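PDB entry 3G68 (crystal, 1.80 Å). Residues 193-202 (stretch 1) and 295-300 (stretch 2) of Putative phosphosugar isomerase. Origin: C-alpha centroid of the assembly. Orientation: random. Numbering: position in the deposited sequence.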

# COMPACT_ATOMS: atom_id res chain seq x y z
N LEU B 193 38.94 6.18 -1.33
CA LEU B 193 39.72 5.50 -2.38
C LEU B 193 41.22 5.84 -2.26
O LEU B 193 42.08 4.98 -2.42
CB LEU B 193 39.19 5.85 -3.74
CG LEU B 193 37.80 5.30 -4.09
CD1 LEU B 193 37.26 6.06 -5.28
CD2 LEU B 193 37.93 3.79 -4.35
N SER B 194 41.50 7.10 -1.93
CA SER B 194 42.89 7.52 -1.68
C SER B 194 43.57 6.69 -0.59
O SER B 194 44.71 6.23 -0.77
CB SER B 194 42.94 9.00 -1.33
OG SER B 194 42.46 9.79 -2.40
N LYS B 195 42.87 6.47 0.53
CA LYS B 195 43.39 5.71 1.64
C LYS B 195 43.76 4.27 1.24
O LYS B 195 44.79 3.76 1.67
CB LYS B 195 42.38 5.75 2.80
CG LYS B 195 42.85 5.14 4.09
CD LYS B 195 41.87 5.46 5.21
CE LYS B 195 42.34 4.89 6.54
NZ LYS B 195 41.29 4.94 7.62
N GLN B 196 42.95 3.64 0.39
CA GLN B 196 43.19 2.29 -0.10
C GLN B 196 44.42 2.27 -1.03
O GLN B 196 45.28 1.40 -0.93
CB GLN B 196 41.96 1.77 -0.85
CG GLN B 196 40.72 1.57 0.01
CD GLN B 196 39.46 1.28 -0.82
OE1 GLN B 196 39.53 0.68 -1.92
NE2 GLN B 196 38.30 1.70 -0.31
N TRP B 197 44.50 3.24 -1.92
CA TRP B 197 45.65 3.38 -2.83
C TRP B 197 46.99 3.59 -2.09
O TRP B 197 48.01 2.98 -2.46
CB TRP B 197 45.35 4.48 -3.85
CG TRP B 197 46.47 5.07 -4.66
CD1 TRP B 197 47.05 4.56 -5.81
CD2 TRP B 197 47.07 6.33 -4.44
NE1 TRP B 197 48.01 5.43 -6.28
CE2 TRP B 197 48.03 6.53 -5.47
CE3 TRP B 197 46.93 7.32 -3.44
CZ2 TRP B 197 48.82 7.68 -5.54
CZ3 TRP B 197 47.71 8.45 -3.51
CH2 TRP B 197 48.66 8.61 -4.55
N ILE B 198 46.99 4.43 -1.05
CA ILE B 198 48.17 4.65 -0.22
C ILE B 198 48.64 3.35 0.44
O ILE B 198 49.83 3.04 0.39
CB ILE B 198 47.92 5.73 0.84
CG1 ILE B 198 47.77 7.10 0.19
CG2 ILE B 198 49.08 5.78 1.83
CD1 ILE B 198 47.19 8.22 1.11
N GLU B 199 47.69 2.60 1.01
CA GLU B 199 47.96 1.35 1.68
C GLU B 199 48.55 0.34 0.70
O GLU B 199 49.52 -0.34 1.01
CB GLU B 199 46.66 0.84 2.32
CG GLU B 199 46.78 -0.44 3.11
CD GLU B 199 47.70 -0.36 4.29
OE1 GLU B 199 47.79 0.69 4.96
OE2 GLU B 199 48.31 -1.41 4.59
N ARG B 200 47.99 0.30 -0.51
CA ARG B 200 48.47 -0.60 -1.55
C ARG B 200 49.92 -0.25 -2.02
O ARG B 200 50.69 -1.12 -2.43
CB ARG B 200 47.50 -0.46 -2.73
CG ARG B 200 47.67 -1.44 -3.82
CD ARG B 200 46.45 -1.46 -4.75
NE ARG B 200 46.16 -0.22 -5.49
CZ ARG B 200 45.09 0.57 -5.37
NH1 ARG B 200 44.10 0.31 -4.53
NH2 ARG B 200 45.00 1.65 -6.14
N ASN B 201 50.25 1.04 -2.02
CA ASN B 201 51.56 1.55 -2.46
C ASN B 201 52.45 2.02 -1.33
O ASN B 201 53.42 2.77 -1.56
CB ASN B 201 51.30 2.71 -3.43
CG ASN B 201 50.70 2.22 -4.72
OD1 ASN B 201 51.37 1.54 -5.49
ND2 ASN B 201 49.43 2.51 -4.94
N LYS B 202 52.19 1.51 -0.12
CA LYS B 202 52.85 1.96 1.11
C LYS B 202 54.38 1.92 1.05
O LYS B 202 55.04 2.89 1.45
CB LYS B 202 52.38 1.13 2.31
CG LYS B 202 52.86 1.70 3.64
CD LYS B 202 52.39 0.89 4.86
CE LYS B 202 50.94 1.11 5.18
NZ LYS B 202 50.54 0.34 6.41
N ASN B 295 46.53 -0.52 -12.77
CA ASN B 295 47.83 -0.80 -12.20
C ASN B 295 47.68 -0.48 -10.75
O ASN B 295 46.94 0.44 -10.41
CB ASN B 295 48.90 0.05 -12.89
CG ASN B 295 50.31 -0.31 -12.44
OD1 ASN B 295 50.68 -0.18 -11.27
ND2 ASN B 295 51.13 -0.72 -13.40
N ASP B 296 48.33 -1.23 -9.88
CA ASP B 296 48.28 -0.95 -8.45
C ASP B 296 48.73 0.46 -8.09
O ASP B 296 48.27 1.05 -7.12
CB ASP B 296 49.15 -1.94 -7.67
CG ASP B 296 48.49 -3.28 -7.47
OD1 ASP B 296 47.38 -3.52 -7.98
OD2 ASP B 296 49.12 -4.10 -6.76
N LYS B 297 49.67 0.98 -8.88
CA LYS B 297 50.21 2.29 -8.67
C LYS B 297 49.25 3.42 -9.02
O LYS B 297 49.49 4.55 -8.60
CB LYS B 297 51.52 2.46 -9.47
CG LYS B 297 52.66 1.61 -8.98
CD LYS B 297 53.97 1.83 -9.76
CE LYS B 297 53.96 1.10 -11.11
NZ LYS B 297 55.32 1.15 -11.67
N ASN B 298 48.24 3.14 -9.84
CA ASN B 298 47.29 4.17 -10.28
C ASN B 298 46.05 4.28 -9.39
O ASN B 298 45.64 3.30 -8.76
CB ASN B 298 46.89 3.94 -11.74
CG ASN B 298 48.07 4.05 -12.69
OD1 ASN B 298 49.10 4.62 -12.33
ND2 ASN B 298 47.92 3.52 -13.91
N LEU B 299 45.52 5.50 -9.29
CA LEU B 299 44.34 5.80 -8.48
C LEU B 299 43.25 6.31 -9.41
O LEU B 299 43.33 7.44 -9.91
CB LEU B 299 44.63 6.85 -7.42
CG LEU B 299 43.43 7.38 -6.60
CD1 LEU B 299 42.65 6.23 -5.90
CD2 LEU B 299 43.89 8.41 -5.58
N LYS B 300 42.22 5.49 -9.63
CA LYS B 300 41.09 5.86 -10.44
C LYS B 300 40.03 6.50 -9.55
O LYS B 300 39.50 5.86 -8.64
CB LYS B 300 40.52 4.64 -11.13
CG LYS B 300 39.47 4.94 -12.18
CD LYS B 300 39.09 3.63 -12.90
CE LYS B 300 38.21 3.88 -14.12
NZ LYS B 300 38.08 2.64 -14.99

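How do the two backbones meet? Residues 193-200 are helical, and Asn201 is the first to leave helical phi/psi. Opposite them, a type I turn from Asn295 to Asn298, closed by Asn298 N to Asn295 O at 3.1 Å, leads into a strand at Leu299. The CA atoms of Trp197 and Leu299 lie 6.3 Å apart, those of Asn201 and Lys297 6.4 Å.

What holds the turn against the helix end? Side-chain donors from stretch 1 reach backbone carbonyls of stretch 2. Asp296 O accepts from Arg200 NE at 3.0 Å and from Asn201 ND2 at 2.9 Å, both nearly straight. Trp197 NE1 donates to Lys297 O at 2.9 Å, the oxygen lying near the indole plane. Arg200 NH2 adds a weak bond to Asn298 O at 3.2 Å. Asn201 ND2 also donates to Trp197 O at 2.9 Å, so one amide group ties the helix's last turn to the loop.

Where is the apolar part? Leu299 CB sits over one face of Trp197, 3.6 Å from the centroid of its five-membered ring and almost on the ring normal, a CH-pi contact. Leu299 CD1 approaches Leu193 CB at 4.1 Å, extending the packing one helical turn back.

Does charge contribute? Arg200 NE and Asp296 OD1 are 4.3 Å apart, beyond a salt bridge; no N-H points at that oxygen.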